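Local coordinates for protein walker-Type ATPase (Pyrococcus abyssi, PDB 2QEN) that binds ADP and magnesium in a P-loop pocket and is probably a Walker-type ATPase, although its cellular role is unknown, at residues Q82-F88 with N100-L106. The protein carries 1 engineered substitution. Numbering follows the deposited sequence.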
loop_
_atom_site.group_PDB
_atom_site.type_symbol
_atom_site.label_atom_id
_atom_site.label_comp_id
_atom_site.label_asym_id
_atom_site.label_seq_id
_atom_site.Cartn_x
_atom_site.Cartn_y
_atom_site.Cartn_z
ATOM N N GLN A 82 11.733 17.367 3.816
ATOM C CA GLN A 82 13.057 17.783 4.262
ATOM C C GLN A 82 13.838 16.658 4.934
ATOM O O GLN A 82 15.003 16.425 4.599
ATOM C CB GLN A 82 12.954 18.974 5.218
ATOM C CG GLN A 82 12.639 20.308 4.541
ATOM C CD GLN A 82 12.420 21.426 5.544
ATOM O OE1 GLN A 82 11.804 21.231 6.592
ATOM N NE2 GLN A 82 12.930 22.604 5.228
ATOM N N SER A 83 13.200 15.961 5.876
ATOM C CA SER A 83 13.889 14.926 6.647
ATOM C C SER A 83 14.118 13.642 5.846
ATOM O O SER A 83 15.051 12.904 6.122
ATOM C CB SER A 83 13.166 14.631 7.967
ATOM O OG SER A 83 11.901 14.032 7.745
ATOM N N THR A 84 13.280 13.388 4.849
ATOM C CA THR A 84 13.411 12.178 4.038
ATOM C C THR A 84 14.580 12.261 3.053
ATOM O O THR A 84 15.218 11.253 2.752
ATOM C CB THR A 84 12.092 11.819 3.305
ATOM O OG1 THR A 84 11.040 11.682 4.268
ATOM C CG2 THR A 84 12.223 10.498 2.590
ATOM N N ILE A 85 14.850 13.458 2.553
ATOM C CA ILE A 85 15.981 13.666 1.649
ATOM C C ILE A 85 17.270 14.008 2.392
ATOM O O ILE A 85 18.314 14.175 1.770
ATOM C CB ILE A 85 15.662 14.717 0.534
ATOM C CG1 ILE A 85 16.545 14.496 -0.706
ATOM C CG2 ILE A 85 15.743 16.138 1.063
ATOM C CD1 ILE A 85 15.995 15.157 -1.969
ATOM N N SER A 86 17.194 14.101 3.720
ATOM C CA SER A 86 18.370 14.391 4.556
ATOM C C SER A 86 18.942 13.125 5.221
ATOM O O SER A 86 18.215 12.148 5.393
ATOM C CB SER A 86 18.025 15.460 5.599
ATOM O OG SER A 86 17.686 16.691 4.959
ATOM N N PRO A 87 20.258 13.113 5.551
ATOM C CA PRO A 87 21.289 14.095 5.188
ATOM C C PRO A 87 21.507 14.103 3.681
ATOM O O PRO A 87 21.746 13.055 3.080
ATOM C CB PRO A 87 22.547 13.591 5.915
ATOM C CG PRO A 87 22.288 12.151 6.198
ATOM C CD PRO A 87 20.805 12.029 6.390
ATOM N N PHE A 88 21.395 15.281 3.076
ATOM C CA PHE A 88 21.494 15.399 1.630
ATOM C C PHE A 88 22.898 15.094 1.084
ATOM O O PHE A 88 23.037 14.664 -0.057
ATOM C CB PHE A 88 20.988 16.770 1.153
ATOM C CG PHE A 88 20.850 16.875 -0.344
ATOM C CD1 PHE A 88 20.191 15.877 -1.069
ATOM C CD2 PHE A 88 21.397 17.950 -1.030
ATOM C CE1 PHE A 88 20.078 15.960 -2.452
ATOM C CE2 PHE A 88 21.283 18.039 -2.409
ATOM C CZ PHE A 88 20.624 17.042 -3.122
ATOM N N ASN A 100 23.014 21.825 -4.886
ATOM C CA ASN A 100 22.513 21.919 -3.521
ATOM C C ASN A 100 21.028 22.280 -3.534
ATOM O O ASN A 100 20.533 22.886 -4.491
ATOM C CB ASN A 100 23.289 22.969 -2.721
ATOM C CG ASN A 100 24.708 22.523 -2.370
ATOM O OD1 ASN A 100 24.945 21.368 -2.003
ATOM N ND2 ASN A 100 25.656 23.454 -2.460
ATOM N N LEU A 101 20.323 21.901 -2.473
ATOM C CA LEU A 101 18.917 22.230 -2.339
ATOM C C LEU A 101 18.722 23.358 -1.339
ATOM O O LEU A 101 19.044 23.205 -0.153
ATOM C CB LEU A 101 18.101 20.998 -1.923
ATOM C CG LEU A 101 17.825 19.905 -2.964
ATOM C CD1 LEU A 101 17.211 18.680 -2.290
ATOM C CD2 LEU A 101 16.908 20.423 -4.072
ATOM N N LYS A 102 18.198 24.483 -1.833
ATOM C CA LYS A 102 17.908 25.655 -1.007
ATOM C C LYS A 102 16.880 25.370 0.097
ATOM O O LYS A 102 17.049 25.819 1.235
ATOM C CB LYS A 102 17.443 26.828 -1.885
ATOM C CG LYS A 102 17.080 28.101 -1.114
ATOM C CD LYS A 102 17.324 29.377 -1.914
ATOM C CE LYS A 102 17.090 30.604 -1.036
ATOM N NZ LYS A 102 17.767 31.841 -1.546
ATOM N N PHE A 103 15.834 24.609 -0.228
ATOM C CA PHE A 103 14.703 24.470 0.690
ATOM C C PHE A 103 15.057 23.773 2.012
ATOM O O PHE A 103 14.315 23.857 2.983
ATOM C CB PHE A 103 13.453 23.879 -0.005
ATOM C CG PHE A 103 13.446 22.374 -0.115
ATOM C CD1 PHE A 103 12.926 21.587 0.916
ATOM C CD2 PHE A 103 13.941 21.745 -1.251
ATOM C CE1 PHE A 103 12.911 20.185 0.823
ATOM C CE2 PHE A 103 13.931 20.347 -1.360
ATOM C CZ PHE A 103 13.416 19.567 -0.314
ATOM N N LEU A 104 16.214 23.121 2.046
ATOM C CA LEU A 104 16.671 22.416 3.245
ATOM C C LEU A 104 17.159 23.347 4.349
ATOM O O LEU A 104 17.125 22.976 5.523
ATOM C CB LEU A 104 17.766 21.399 2.905
ATOM C CG LEU A 104 17.392 20.224 2.002
ATOM C CD1 LEU A 104 18.589 19.293 1.894
ATOM C CD2 LEU A 104 16.175 19.477 2.535
ATOM N N THR A 105 17.607 24.545 3.964
ATOM C CA THR A 105 18.034 25.574 4.914
ATOM C C THR A 105 16.830 26.297 5.513
ATOM O O THR A 105 16.957 26.946 6.574
ATOM C CB THR A 105 18.927 26.649 4.241
ATOM O OG1 THR A 105 19.842 26.031 3.332
ATOM C CG2 THR A 105 19.720 27.424 5.284
ATOM N N LEU A 106 15.668 26.187 4.829
ATOM C CA LEU A 106 14.500 27.034 5.144
ATOM C C LEU A 106 13.527 26.350 6.097
ATOM O O LEU A 106 13.321 25.130 6.022
ATOM C CB LEU A 106 13.765 27.485 3.838
ATOM C CG LEU A 106 14.657 28.293 2.817
ATOM C CD1 LEU A 106 13.802 29.030 1.710
ATOM C CD2 LEU A 106 15.538 29.345 3.566
#
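Q82, near the C-terminal end of helix 74-84, lays its aliphatic part along the edge of the F103 ring (CG of Q82 to CE1 of F103, 3.7 Å) and spends its amide on the backbone beyond. NE2 of Q82 donates to O of F103 at 2.9 Å and to O of L106 at 2.7 Å, so one side chain joins the carbonyl of F103, in a turn, to that of L106, just after it. Residues 102-105 have helical backbone angles but lack regular helical bonding; N of T105 reaches O of K102 at 3.1 Å, whereas N of L106 bonds only weakly to O of F103. The irregular turn thus gives the F103 carbonyl a weak internal bond, and the amide of Q82 supplies a shorter one.

Beside these two hydrogen bonds the packing is apolar. L104 straddles the neighbouring I85 and F88, with CD2 of L104 3.7 Å from CG2 of I85 and CD1 of L104 3.6 Å from CB of F88. L101 places CD1 over one face of the F88 ring, 4.0 Å from its centroid, a CH-pi contact, and the same methyl lies 3.7 Å from CD1 of I85. Just past the helix, OG of S86 donates a hydrogen bond to O of Q82 (2.7 Å), and a cis peptide bond joins S86 to P87, immediately ahead of F88.

Helix 113-127 closes the cluster through L120 against I85 and V116 against F103, while I58 of edge strand 57-61 also meets I85. Away from the nucleotide site, this is packing within the long helical connection between the adjacent parallel strands 57-61 and 130-135, a beta-alpha-beta crossover of the P-loop NTPase fold.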